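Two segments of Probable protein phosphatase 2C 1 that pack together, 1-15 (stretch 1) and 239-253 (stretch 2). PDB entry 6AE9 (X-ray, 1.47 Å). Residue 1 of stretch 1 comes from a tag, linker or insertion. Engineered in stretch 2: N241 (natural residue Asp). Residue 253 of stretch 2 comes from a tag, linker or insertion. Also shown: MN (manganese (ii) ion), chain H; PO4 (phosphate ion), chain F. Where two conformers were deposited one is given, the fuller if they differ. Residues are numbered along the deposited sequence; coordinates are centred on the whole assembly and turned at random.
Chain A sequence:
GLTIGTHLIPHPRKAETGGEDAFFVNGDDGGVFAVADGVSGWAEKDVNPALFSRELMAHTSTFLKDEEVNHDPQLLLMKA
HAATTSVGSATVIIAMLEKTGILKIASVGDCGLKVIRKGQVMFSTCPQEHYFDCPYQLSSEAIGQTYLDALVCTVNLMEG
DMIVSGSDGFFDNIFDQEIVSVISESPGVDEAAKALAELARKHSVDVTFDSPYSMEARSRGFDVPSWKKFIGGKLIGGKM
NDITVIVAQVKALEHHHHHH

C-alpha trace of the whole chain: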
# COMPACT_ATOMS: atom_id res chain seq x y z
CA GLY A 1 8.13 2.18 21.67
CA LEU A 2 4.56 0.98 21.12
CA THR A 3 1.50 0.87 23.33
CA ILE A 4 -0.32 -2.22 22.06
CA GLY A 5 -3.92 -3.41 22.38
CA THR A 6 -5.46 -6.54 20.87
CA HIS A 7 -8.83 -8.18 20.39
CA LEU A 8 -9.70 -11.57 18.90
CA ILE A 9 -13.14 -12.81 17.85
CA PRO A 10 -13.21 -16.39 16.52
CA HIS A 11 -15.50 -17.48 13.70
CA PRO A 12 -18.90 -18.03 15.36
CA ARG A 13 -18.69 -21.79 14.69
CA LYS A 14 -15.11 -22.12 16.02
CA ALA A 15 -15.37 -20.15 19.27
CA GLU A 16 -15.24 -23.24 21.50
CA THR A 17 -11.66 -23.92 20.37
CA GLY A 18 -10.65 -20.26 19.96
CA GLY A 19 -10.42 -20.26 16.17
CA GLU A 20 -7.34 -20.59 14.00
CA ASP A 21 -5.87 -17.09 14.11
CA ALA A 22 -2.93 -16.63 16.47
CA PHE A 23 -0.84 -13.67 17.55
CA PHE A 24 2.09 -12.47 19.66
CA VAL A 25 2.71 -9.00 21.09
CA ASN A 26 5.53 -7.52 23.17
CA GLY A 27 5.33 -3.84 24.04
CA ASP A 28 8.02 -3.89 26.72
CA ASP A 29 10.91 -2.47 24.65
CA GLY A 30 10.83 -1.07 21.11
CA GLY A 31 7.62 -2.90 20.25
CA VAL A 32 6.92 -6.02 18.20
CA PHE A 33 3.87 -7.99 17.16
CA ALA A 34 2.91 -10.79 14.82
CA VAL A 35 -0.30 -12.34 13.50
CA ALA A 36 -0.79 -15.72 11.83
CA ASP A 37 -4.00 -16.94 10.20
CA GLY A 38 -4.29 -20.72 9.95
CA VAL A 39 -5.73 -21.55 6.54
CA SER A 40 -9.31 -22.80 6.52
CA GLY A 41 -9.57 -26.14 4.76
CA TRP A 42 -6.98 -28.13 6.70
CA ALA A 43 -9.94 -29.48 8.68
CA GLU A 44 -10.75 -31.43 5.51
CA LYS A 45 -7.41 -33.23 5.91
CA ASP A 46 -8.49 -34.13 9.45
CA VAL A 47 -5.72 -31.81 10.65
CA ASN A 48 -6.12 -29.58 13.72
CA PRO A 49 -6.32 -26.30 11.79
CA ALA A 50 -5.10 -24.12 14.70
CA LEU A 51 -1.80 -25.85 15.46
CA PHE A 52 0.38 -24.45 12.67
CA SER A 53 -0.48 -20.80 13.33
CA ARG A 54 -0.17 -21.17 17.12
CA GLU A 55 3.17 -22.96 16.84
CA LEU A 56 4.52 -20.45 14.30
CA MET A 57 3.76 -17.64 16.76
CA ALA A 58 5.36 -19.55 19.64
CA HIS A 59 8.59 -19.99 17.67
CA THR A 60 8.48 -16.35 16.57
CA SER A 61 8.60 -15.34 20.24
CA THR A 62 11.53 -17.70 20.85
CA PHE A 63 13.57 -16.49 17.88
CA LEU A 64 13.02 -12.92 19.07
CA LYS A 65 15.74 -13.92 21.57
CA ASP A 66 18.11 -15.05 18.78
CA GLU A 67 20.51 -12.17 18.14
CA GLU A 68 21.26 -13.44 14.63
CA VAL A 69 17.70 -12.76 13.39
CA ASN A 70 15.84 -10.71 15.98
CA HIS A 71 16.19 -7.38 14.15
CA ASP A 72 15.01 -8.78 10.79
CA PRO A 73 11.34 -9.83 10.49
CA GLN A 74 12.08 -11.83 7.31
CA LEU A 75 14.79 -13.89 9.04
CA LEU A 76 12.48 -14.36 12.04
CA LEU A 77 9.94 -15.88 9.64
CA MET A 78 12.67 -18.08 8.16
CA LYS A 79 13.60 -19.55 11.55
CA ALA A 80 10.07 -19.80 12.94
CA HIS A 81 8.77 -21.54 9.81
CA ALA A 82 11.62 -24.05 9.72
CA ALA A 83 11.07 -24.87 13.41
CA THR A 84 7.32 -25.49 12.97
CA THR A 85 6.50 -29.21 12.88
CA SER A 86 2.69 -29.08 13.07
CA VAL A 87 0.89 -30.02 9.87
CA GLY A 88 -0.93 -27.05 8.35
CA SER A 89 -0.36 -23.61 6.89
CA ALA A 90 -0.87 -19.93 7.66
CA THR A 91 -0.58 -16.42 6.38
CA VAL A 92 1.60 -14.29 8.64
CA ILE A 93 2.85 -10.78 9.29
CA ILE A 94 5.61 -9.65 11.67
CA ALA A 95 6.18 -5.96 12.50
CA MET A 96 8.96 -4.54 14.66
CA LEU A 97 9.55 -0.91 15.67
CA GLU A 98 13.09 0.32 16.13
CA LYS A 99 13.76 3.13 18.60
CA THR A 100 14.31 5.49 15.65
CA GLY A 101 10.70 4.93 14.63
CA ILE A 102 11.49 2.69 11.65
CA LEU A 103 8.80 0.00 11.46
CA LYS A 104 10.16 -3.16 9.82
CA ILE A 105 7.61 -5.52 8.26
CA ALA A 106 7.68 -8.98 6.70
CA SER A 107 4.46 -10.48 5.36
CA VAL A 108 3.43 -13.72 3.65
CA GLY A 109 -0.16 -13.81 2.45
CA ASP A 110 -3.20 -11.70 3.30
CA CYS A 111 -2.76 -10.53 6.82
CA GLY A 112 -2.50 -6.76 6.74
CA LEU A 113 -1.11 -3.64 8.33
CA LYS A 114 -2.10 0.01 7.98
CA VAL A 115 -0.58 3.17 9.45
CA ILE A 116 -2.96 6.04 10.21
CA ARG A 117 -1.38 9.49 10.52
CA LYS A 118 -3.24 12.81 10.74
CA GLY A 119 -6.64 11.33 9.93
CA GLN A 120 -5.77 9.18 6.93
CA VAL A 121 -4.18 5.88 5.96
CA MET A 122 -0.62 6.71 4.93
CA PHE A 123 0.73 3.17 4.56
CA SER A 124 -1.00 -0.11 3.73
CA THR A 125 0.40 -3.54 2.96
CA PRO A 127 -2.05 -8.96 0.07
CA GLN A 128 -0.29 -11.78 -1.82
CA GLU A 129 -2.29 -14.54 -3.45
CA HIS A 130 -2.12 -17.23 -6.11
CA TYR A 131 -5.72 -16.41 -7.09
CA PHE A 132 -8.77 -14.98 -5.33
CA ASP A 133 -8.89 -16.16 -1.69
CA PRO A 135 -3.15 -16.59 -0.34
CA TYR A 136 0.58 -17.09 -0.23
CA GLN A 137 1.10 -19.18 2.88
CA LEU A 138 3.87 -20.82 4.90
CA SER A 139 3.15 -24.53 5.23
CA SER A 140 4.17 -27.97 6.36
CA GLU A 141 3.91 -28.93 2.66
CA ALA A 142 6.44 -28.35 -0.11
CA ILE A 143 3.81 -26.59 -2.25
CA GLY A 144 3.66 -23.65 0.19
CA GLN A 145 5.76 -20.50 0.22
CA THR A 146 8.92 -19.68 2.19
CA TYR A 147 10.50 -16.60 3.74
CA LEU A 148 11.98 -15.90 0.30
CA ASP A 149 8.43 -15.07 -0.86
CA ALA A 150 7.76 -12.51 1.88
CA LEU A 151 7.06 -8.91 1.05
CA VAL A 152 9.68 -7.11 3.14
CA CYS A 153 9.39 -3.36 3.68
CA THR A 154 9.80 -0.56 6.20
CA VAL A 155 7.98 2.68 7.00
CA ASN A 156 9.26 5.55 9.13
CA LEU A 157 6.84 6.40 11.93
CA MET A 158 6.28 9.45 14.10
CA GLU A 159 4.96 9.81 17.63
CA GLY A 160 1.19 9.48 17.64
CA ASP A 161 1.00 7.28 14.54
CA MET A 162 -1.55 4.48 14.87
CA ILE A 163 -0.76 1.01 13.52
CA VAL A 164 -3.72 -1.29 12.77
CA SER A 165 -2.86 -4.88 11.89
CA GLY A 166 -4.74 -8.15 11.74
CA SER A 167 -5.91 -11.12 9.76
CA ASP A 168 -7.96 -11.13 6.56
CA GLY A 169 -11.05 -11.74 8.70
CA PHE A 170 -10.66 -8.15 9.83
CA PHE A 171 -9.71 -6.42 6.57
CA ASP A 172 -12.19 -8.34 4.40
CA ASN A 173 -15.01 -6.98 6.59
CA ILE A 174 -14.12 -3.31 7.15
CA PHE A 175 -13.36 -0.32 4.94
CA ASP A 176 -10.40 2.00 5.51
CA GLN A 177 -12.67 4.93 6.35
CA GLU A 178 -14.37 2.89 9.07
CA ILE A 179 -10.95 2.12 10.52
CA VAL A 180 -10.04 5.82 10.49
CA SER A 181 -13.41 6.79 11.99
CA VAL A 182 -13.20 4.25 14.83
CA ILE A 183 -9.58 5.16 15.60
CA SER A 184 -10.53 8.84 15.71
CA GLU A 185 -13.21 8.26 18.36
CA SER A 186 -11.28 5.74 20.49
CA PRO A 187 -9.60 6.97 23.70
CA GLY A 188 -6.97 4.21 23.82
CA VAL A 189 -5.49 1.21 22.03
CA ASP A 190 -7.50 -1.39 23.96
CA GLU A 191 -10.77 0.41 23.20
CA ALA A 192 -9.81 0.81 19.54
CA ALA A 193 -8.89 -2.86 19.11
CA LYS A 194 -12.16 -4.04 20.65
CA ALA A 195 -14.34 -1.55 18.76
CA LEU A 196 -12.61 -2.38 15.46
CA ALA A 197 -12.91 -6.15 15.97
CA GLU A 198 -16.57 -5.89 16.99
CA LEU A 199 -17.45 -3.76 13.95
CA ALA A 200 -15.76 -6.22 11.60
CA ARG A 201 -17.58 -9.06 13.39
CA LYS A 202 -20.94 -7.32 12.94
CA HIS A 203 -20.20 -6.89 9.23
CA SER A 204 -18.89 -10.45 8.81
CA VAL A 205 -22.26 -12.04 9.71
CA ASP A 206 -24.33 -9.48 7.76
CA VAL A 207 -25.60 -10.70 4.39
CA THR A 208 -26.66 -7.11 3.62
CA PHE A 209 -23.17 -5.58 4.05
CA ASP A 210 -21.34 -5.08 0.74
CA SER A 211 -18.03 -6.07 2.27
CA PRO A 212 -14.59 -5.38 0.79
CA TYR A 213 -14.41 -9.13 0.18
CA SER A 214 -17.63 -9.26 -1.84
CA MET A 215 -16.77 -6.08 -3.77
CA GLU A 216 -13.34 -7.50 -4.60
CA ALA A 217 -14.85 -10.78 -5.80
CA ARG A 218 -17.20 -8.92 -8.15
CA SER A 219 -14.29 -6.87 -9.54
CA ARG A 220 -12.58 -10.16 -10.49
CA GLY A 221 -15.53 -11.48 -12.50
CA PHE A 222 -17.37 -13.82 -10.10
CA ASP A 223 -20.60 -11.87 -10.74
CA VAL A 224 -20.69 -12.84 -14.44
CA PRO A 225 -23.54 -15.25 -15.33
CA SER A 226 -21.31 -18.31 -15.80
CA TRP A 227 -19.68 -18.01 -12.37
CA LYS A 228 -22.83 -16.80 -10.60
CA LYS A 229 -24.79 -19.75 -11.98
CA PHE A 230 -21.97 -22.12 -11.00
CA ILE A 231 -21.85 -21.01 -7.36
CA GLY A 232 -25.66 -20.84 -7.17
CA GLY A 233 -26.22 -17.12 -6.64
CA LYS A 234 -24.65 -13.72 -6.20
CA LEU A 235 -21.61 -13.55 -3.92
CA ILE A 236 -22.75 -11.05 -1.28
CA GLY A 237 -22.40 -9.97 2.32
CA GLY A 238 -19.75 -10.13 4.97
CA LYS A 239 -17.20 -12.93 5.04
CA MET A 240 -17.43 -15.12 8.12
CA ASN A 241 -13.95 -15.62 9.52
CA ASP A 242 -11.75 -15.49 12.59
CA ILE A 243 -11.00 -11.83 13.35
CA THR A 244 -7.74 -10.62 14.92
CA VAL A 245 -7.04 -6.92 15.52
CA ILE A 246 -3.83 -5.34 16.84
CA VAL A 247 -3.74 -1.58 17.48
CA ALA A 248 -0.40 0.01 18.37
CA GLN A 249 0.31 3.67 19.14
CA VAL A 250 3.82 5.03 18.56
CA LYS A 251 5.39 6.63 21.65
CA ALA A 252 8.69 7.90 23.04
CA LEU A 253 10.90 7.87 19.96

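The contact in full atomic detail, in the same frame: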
# COMPACT_ATOMS: atom_id res chain seq x y z
N GLY A 1 8.91 3.28 21.14
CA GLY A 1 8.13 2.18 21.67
C GLY A 1 6.70 2.18 21.15
O GLY A 1 6.28 3.10 20.46
N LEU A 2 5.96 1.13 21.50
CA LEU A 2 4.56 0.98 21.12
C LEU A 2 3.73 0.70 22.36
O LEU A 2 4.16 -0.06 23.24
CB LEU A 2 4.37 -0.20 20.16
CG LEU A 2 5.03 -0.12 18.79
CD1 LEU A 2 4.83 -1.41 18.01
CD2 LEU A 2 4.47 1.06 18.02
N THR A 3 2.55 1.29 22.41
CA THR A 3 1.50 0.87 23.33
C THR A 3 0.53 0.04 22.51
O THR A 3 -0.00 0.53 21.50
CB THR A 3 0.79 2.08 23.93
OG1 THR A 3 1.75 2.93 24.57
CG2 THR A 3 -0.25 1.64 24.96
N ILE A 4 0.31 -1.22 22.91
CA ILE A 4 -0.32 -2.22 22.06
C ILE A 4 -1.59 -2.74 22.72
O ILE A 4 -1.56 -3.16 23.89
CB ILE A 4 0.63 -3.39 21.74
CG1 ILE A 4 1.97 -2.87 21.19
CG2 ILE A 4 -0.01 -4.37 20.75
CD1 ILE A 4 3.00 -3.95 20.93
N GLY A 5 -2.69 -2.73 21.97
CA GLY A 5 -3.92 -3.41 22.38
C GLY A 5 -4.34 -4.42 21.33
O GLY A 5 -4.02 -4.28 20.15
N THR A 6 -5.06 -5.46 21.77
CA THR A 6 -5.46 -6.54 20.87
C THR A 6 -6.89 -6.97 21.18
O THR A 6 -7.39 -6.81 22.29
CB THR A 6 -4.57 -7.78 21.01
OG1 THR A 6 -4.78 -8.37 22.30
CG2 THR A 6 -3.09 -7.45 20.84
N HIS A 7 -7.54 -7.55 20.17
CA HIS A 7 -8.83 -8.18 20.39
C HIS A 7 -9.03 -9.26 19.34
O HIS A 7 -8.75 -9.04 18.16
CB HIS A 7 -9.99 -7.18 20.36
CG HIS A 7 -11.23 -7.68 21.03
ND1 HIS A 7 -11.40 -7.65 22.40
CD2 HIS A 7 -12.36 -8.23 20.52
CE1 HIS A 7 -12.58 -8.16 22.70
NE2 HIS A 7 -13.19 -8.52 21.58
N LEU A 8 -9.50 -10.42 19.77
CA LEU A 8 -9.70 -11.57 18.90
C LEU A 8 -11.13 -12.06 19.02
O LEU A 8 -11.63 -12.24 20.14
CB LEU A 8 -8.75 -12.71 19.27
CG LEU A 8 -7.43 -12.72 18.52
CD1 LEU A 8 -6.58 -11.54 18.95
CD2 LEU A 8 -6.70 -14.04 18.74
N ILE A 9 -11.78 -12.26 17.88
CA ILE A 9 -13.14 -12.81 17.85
C ILE A 9 -13.13 -14.00 16.90
O ILE A 9 -13.07 -13.81 15.67
CB ILE A 9 -14.17 -11.76 17.43
CG1 ILE A 9 -14.10 -10.54 18.35
CG2 ILE A 9 -15.58 -12.36 17.46
CD1 ILE A 9 -15.05 -9.42 17.96
N PRO A 10 -13.19 -15.23 17.41
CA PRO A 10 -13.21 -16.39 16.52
C PRO A 10 -14.48 -16.44 15.68
O PRO A 10 -15.52 -15.89 16.06
CB PRO A 10 -13.16 -17.58 17.49
CG PRO A 10 -12.61 -17.02 18.76
CD PRO A 10 -13.13 -15.61 18.82
N HIS A 11 -14.37 -17.12 14.53
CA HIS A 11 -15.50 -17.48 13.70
C HIS A 11 -16.59 -18.02 14.61
O HIS A 11 -16.29 -18.81 15.52
CB HIS A 11 -15.05 -18.55 12.70
CG HIS A 11 -16.08 -18.91 11.68
ND1 HIS A 11 -17.27 -19.52 12.00
CD2 HIS A 11 -16.07 -18.79 10.33
CE1 HIS A 11 -17.96 -19.75 10.90
NE2 HIS A 11 -17.26 -19.31 9.87
N PRO A 12 -17.84 -17.61 14.43
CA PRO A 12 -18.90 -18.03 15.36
C PRO A 12 -18.98 -19.54 15.58
O PRO A 12 -19.33 -19.98 16.68
CB PRO A 12 -20.18 -17.48 14.71
CG PRO A 12 -19.72 -16.32 13.90
CD PRO A 12 -18.34 -16.67 13.41
N ARG A 13 -18.62 -20.34 14.58
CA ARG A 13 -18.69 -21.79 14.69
C ARG A 13 -17.38 -22.42 15.14
O ARG A 13 -17.27 -23.65 15.14
CB ARG A 13 -19.16 -22.40 13.36
CG ARG A 13 -20.49 -21.82 12.89
CD ARG A 13 -20.72 -22.03 11.41
NE ARG A 13 -21.92 -21.33 10.97
CZ ARG A 13 -22.27 -21.14 9.70
NH1 ARG A 13 -21.49 -21.61 8.73
NH2 ARG A 13 -23.38 -20.48 9.40
N LYS A 14 -16.39 -21.61 15.53
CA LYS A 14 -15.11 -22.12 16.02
C LYS A 14 -14.73 -21.48 17.35
O LYS A 14 -13.56 -21.56 17.76
CB LYS A 14 -14.00 -21.93 14.98
CG LYS A 14 -14.38 -22.42 13.59
CD LYS A 14 -13.23 -22.35 12.61
CE LYS A 14 -12.56 -20.99 12.64
NZ LYS A 14 -12.01 -20.61 11.30
N ALA A 15 -15.69 -20.87 18.04
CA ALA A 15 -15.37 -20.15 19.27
C ALA A 15 -14.99 -21.09 20.41
O ALA A 15 -14.20 -20.72 21.28
CB ALA A 15 -16.55 -19.26 19.68
N LYS A 239 -17.93 -11.68 5.19
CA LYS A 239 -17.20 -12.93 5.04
C LYS A 239 -16.93 -13.48 6.43
O LYS A 239 -16.14 -12.91 7.19
CB LYS A 239 -15.89 -12.67 4.30
CG LYS A 239 -14.99 -13.88 4.19
CD LYS A 239 -13.56 -13.46 3.96
CE LYS A 239 -12.58 -14.47 4.53
NZ LYS A 239 -11.33 -13.84 5.02
N MET A 240 -17.62 -14.56 6.79
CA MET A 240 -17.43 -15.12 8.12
C MET A 240 -16.01 -15.66 8.26
O MET A 240 -15.50 -16.33 7.36
CB MET A 240 -18.47 -16.22 8.38
CG MET A 240 -19.88 -15.67 8.55
SD MET A 240 -21.09 -16.94 8.93
CE MET A 240 -20.42 -17.58 10.45
N ASN A 241 -15.38 -15.34 9.39
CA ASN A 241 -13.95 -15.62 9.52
C ASN A 241 -13.50 -15.30 10.94
O ASN A 241 -14.13 -14.47 11.62
CB ASN A 241 -13.21 -14.75 8.51
CG ASN A 241 -12.01 -15.44 7.90
OD1 ASN A 241 -10.87 -15.12 8.22
ND2 ASN A 241 -12.28 -16.43 7.07
N ASP A 242 -12.43 -15.95 11.40
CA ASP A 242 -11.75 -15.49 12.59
C ASP A 242 -11.28 -14.06 12.37
O ASP A 242 -10.85 -13.69 11.28
CB ASP A 242 -10.53 -16.37 12.86
CG ASP A 242 -10.89 -17.82 13.14
OD1 ASP A 242 -11.91 -18.08 13.83
OD2 ASP A 242 -10.14 -18.71 12.69
N ILE A 243 -11.38 -13.24 13.42
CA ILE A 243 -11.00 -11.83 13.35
C ILE A 243 -9.95 -11.57 14.43
O ILE A 243 -10.18 -11.84 15.61
CB ILE A 243 -12.22 -10.92 13.54
CG1 ILE A 243 -13.13 -11.03 12.32
CG2 ILE A 243 -11.78 -9.47 13.75
CD1 ILE A 243 -14.52 -10.48 12.53
N THR A 244 -8.80 -11.03 14.01
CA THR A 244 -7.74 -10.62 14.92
C THR A 244 -7.40 -9.17 14.62
O THR A 244 -7.18 -8.83 13.45
CB THR A 244 -6.50 -11.50 14.75
OG1 THR A 244 -6.83 -12.85 15.08
CG2 THR A 244 -5.37 -11.03 15.65
N VAL A 245 -7.37 -8.34 15.65
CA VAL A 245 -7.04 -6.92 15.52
C VAL A 245 -5.94 -6.57 16.51
O VAL A 245 -6.06 -6.85 17.71
CB VAL A 245 -8.27 -6.02 15.76
CG1 VAL A 245 -7.87 -4.55 15.66
CG2 VAL A 245 -9.35 -6.35 14.74
N ILE A 246 -4.88 -5.93 16.01
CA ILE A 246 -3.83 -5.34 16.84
C ILE A 246 -3.82 -3.85 16.55
O ILE A 246 -3.78 -3.44 15.38
CB ILE A 246 -2.46 -5.96 16.52
CG1 ILE A 246 -2.51 -7.48 16.69
CG2 ILE A 246 -1.38 -5.35 17.41
CD1 ILE A 246 -1.14 -8.13 16.69
N VAL A 247 -3.88 -3.03 17.60
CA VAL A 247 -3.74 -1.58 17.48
C VAL A 247 -2.54 -1.16 18.31
O VAL A 247 -2.45 -1.52 19.49
CB VAL A 247 -5.01 -0.84 17.95
CG1 VAL A 247 -4.80 0.65 17.84
CG2 VAL A 247 -6.22 -1.27 17.12
N ALA A 248 -1.62 -0.42 17.70
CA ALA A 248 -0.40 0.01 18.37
C ALA A 248 -0.18 1.49 18.13
O ALA A 248 -0.23 1.94 16.98
CB ALA A 248 0.81 -0.77 17.85
N GLN A 249 0.08 2.23 19.20
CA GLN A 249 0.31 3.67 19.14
C GLN A 249 1.80 3.93 19.36
O GLN A 249 2.39 3.39 20.30
CB GLN A 249 -0.50 4.36 20.22
CG GLN A 249 -0.39 5.87 20.23
CD GLN A 249 -1.20 6.49 21.35
OE1 GLN A 249 -1.40 5.89 22.40
NE2 GLN A 249 -1.69 7.70 21.12
N VAL A 250 2.39 4.73 18.48
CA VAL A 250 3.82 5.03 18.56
C VAL A 250 4.09 6.06 19.65
O VAL A 250 3.47 7.13 19.68
CB VAL A 250 4.34 5.52 17.20
CG1 VAL A 250 5.83 5.85 17.28
CG2 VAL A 250 4.10 4.46 16.13
N LYS A 251 5.04 5.75 20.54
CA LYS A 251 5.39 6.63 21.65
C LYS A 251 6.90 6.68 21.83
O LYS A 251 7.64 5.77 21.43
CB LYS A 251 4.76 6.15 22.96
CG LYS A 251 5.36 4.85 23.48
CD LYS A 251 4.67 4.38 24.75
CE LYS A 251 5.08 2.95 25.09
NZ LYS A 251 4.28 2.40 26.22
N ALA A 252 7.36 7.78 22.44
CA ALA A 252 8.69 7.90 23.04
C ALA A 252 9.82 7.50 22.09
O ALA A 252 10.65 6.65 22.39
CB ALA A 252 8.77 7.12 24.36
N LEU A 253 9.85 8.16 20.93
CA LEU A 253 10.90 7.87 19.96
C LEU A 253 12.20 8.59 20.32
O LEU A 253 12.17 9.70 20.85
CB LEU A 253 10.46 8.27 18.55
CG LEU A 253 9.33 7.42 17.96
CD1 LEU A 253 9.11 7.77 16.50
CD2 LEU A 253 9.65 5.94 18.12
MN MN H . -8.82 -15.53 7.84
P PO4 F . -9.18 -18.09 6.81
O1 PO4 F . -8.08 -19.11 6.69
O2 PO4 F . -8.85 -16.84 6.02
O3 PO4 F . -10.50 -18.66 6.29
O4 PO4 F . -9.33 -17.68 8.26
O HOH W 1 10.51 4.04 23.25
O HOH W 2 3.84 -0.70 25.87
O HOH W 3 0.76 5.57 24.77
O HOH W 4 -15.61 -13.65 13.87
O HOH W 5 -11.50 -18.09 9.86
O HOH W 6 -8.87 -14.84 9.84

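The N- and C-terminal segments of the chain, at least 227 residues apart in sequence wherever they touch, pair as two antiparallel strands, 2-9 and 243-250, and bury 1145 Å² between them. The apolar centre lies on the sheet face that carries L2, I4, A248, I246 and V250. I4 and A248 form a non-hydrogen-bonded pair, and their CA atoms come within 4.3 Å; A248 offers only a methyl group, and its CB lies 4.1 Å from I4 CG1 and 4.1 Å from L2 CD1. I4 CG2 meets I246 CG2 at 3.7 Å, while L2 CD2 reaches V250 CG2 at 3.9 Å, so the side chains of L2 and I4 each touch two neighbours along the opposing strand. On the same face T6 sits across from I246, with T6 CG2 4.2 Å from I246 CG1, and L8 CG packs 3.5 Å from T244 OG1.

The other face carries T3, H7, I9, I243, V245, V247 and Q249, and has fewer apolar side-chain contacts across the strands. I9 and I243 approach through their CB atoms at 4.4 Å. G5 has no side chain to set against V247; the pair is held by the backbone, G5 N to V247 O and V247 N to G5 O both measuring 2.8 Å and nearly straight.

That two-way pattern recurs at every second residue. T3 N donates to Q249 O at 3.0 Å and Q249 N to T3 O at 2.9 Å; H7 N donates to V245 O at 3.0 Å and V245 N to H7 O at 2.9 Å; I9 N donates to I243 O at 2.8 Å and I243 N to I9 O at 2.9 Å. Between these rungs, CA-H...O contacts add to the pairing, such as A248 CA to T3 O at 3.2 Å and T6 CA to V245 O at 3.2 Å.

At one end the tag residue G1 extends the ladder, G1 N donating to K251 O at 2.8 Å and K251 N to G1 O at 2.9 Å. The extended K251 side chain then turns its amine to T3, NZ donating to OG1 at 3.1 Å, and a water links K251 NZ with L2 O.

At the other end the two segments leave the sheet and D242 takes over. D242 OD1 accepts from H11 N at 2.7 Å, and D242 OD2 forms a salt bridge with K14 NZ at 3.0 Å, so one carboxylate ties down two points of the loop. That loop is braced internally by R13 N donating to H11 ND1 at 3.0 Å. M240 points toward it: M240 CE lies 3.3 Å from H11 CE1, 3.7 Å from P12 CD, and over one face of the R13 guanidinium. The engineered N241, which is buried, points away from stretch 1; N241 OD1 binds manganese at 2.1 Å and N241 ND2 donates to phosphate O3 at 3.0 Å. A water accepting from K14 NZ and D242 N donates to phosphate O4.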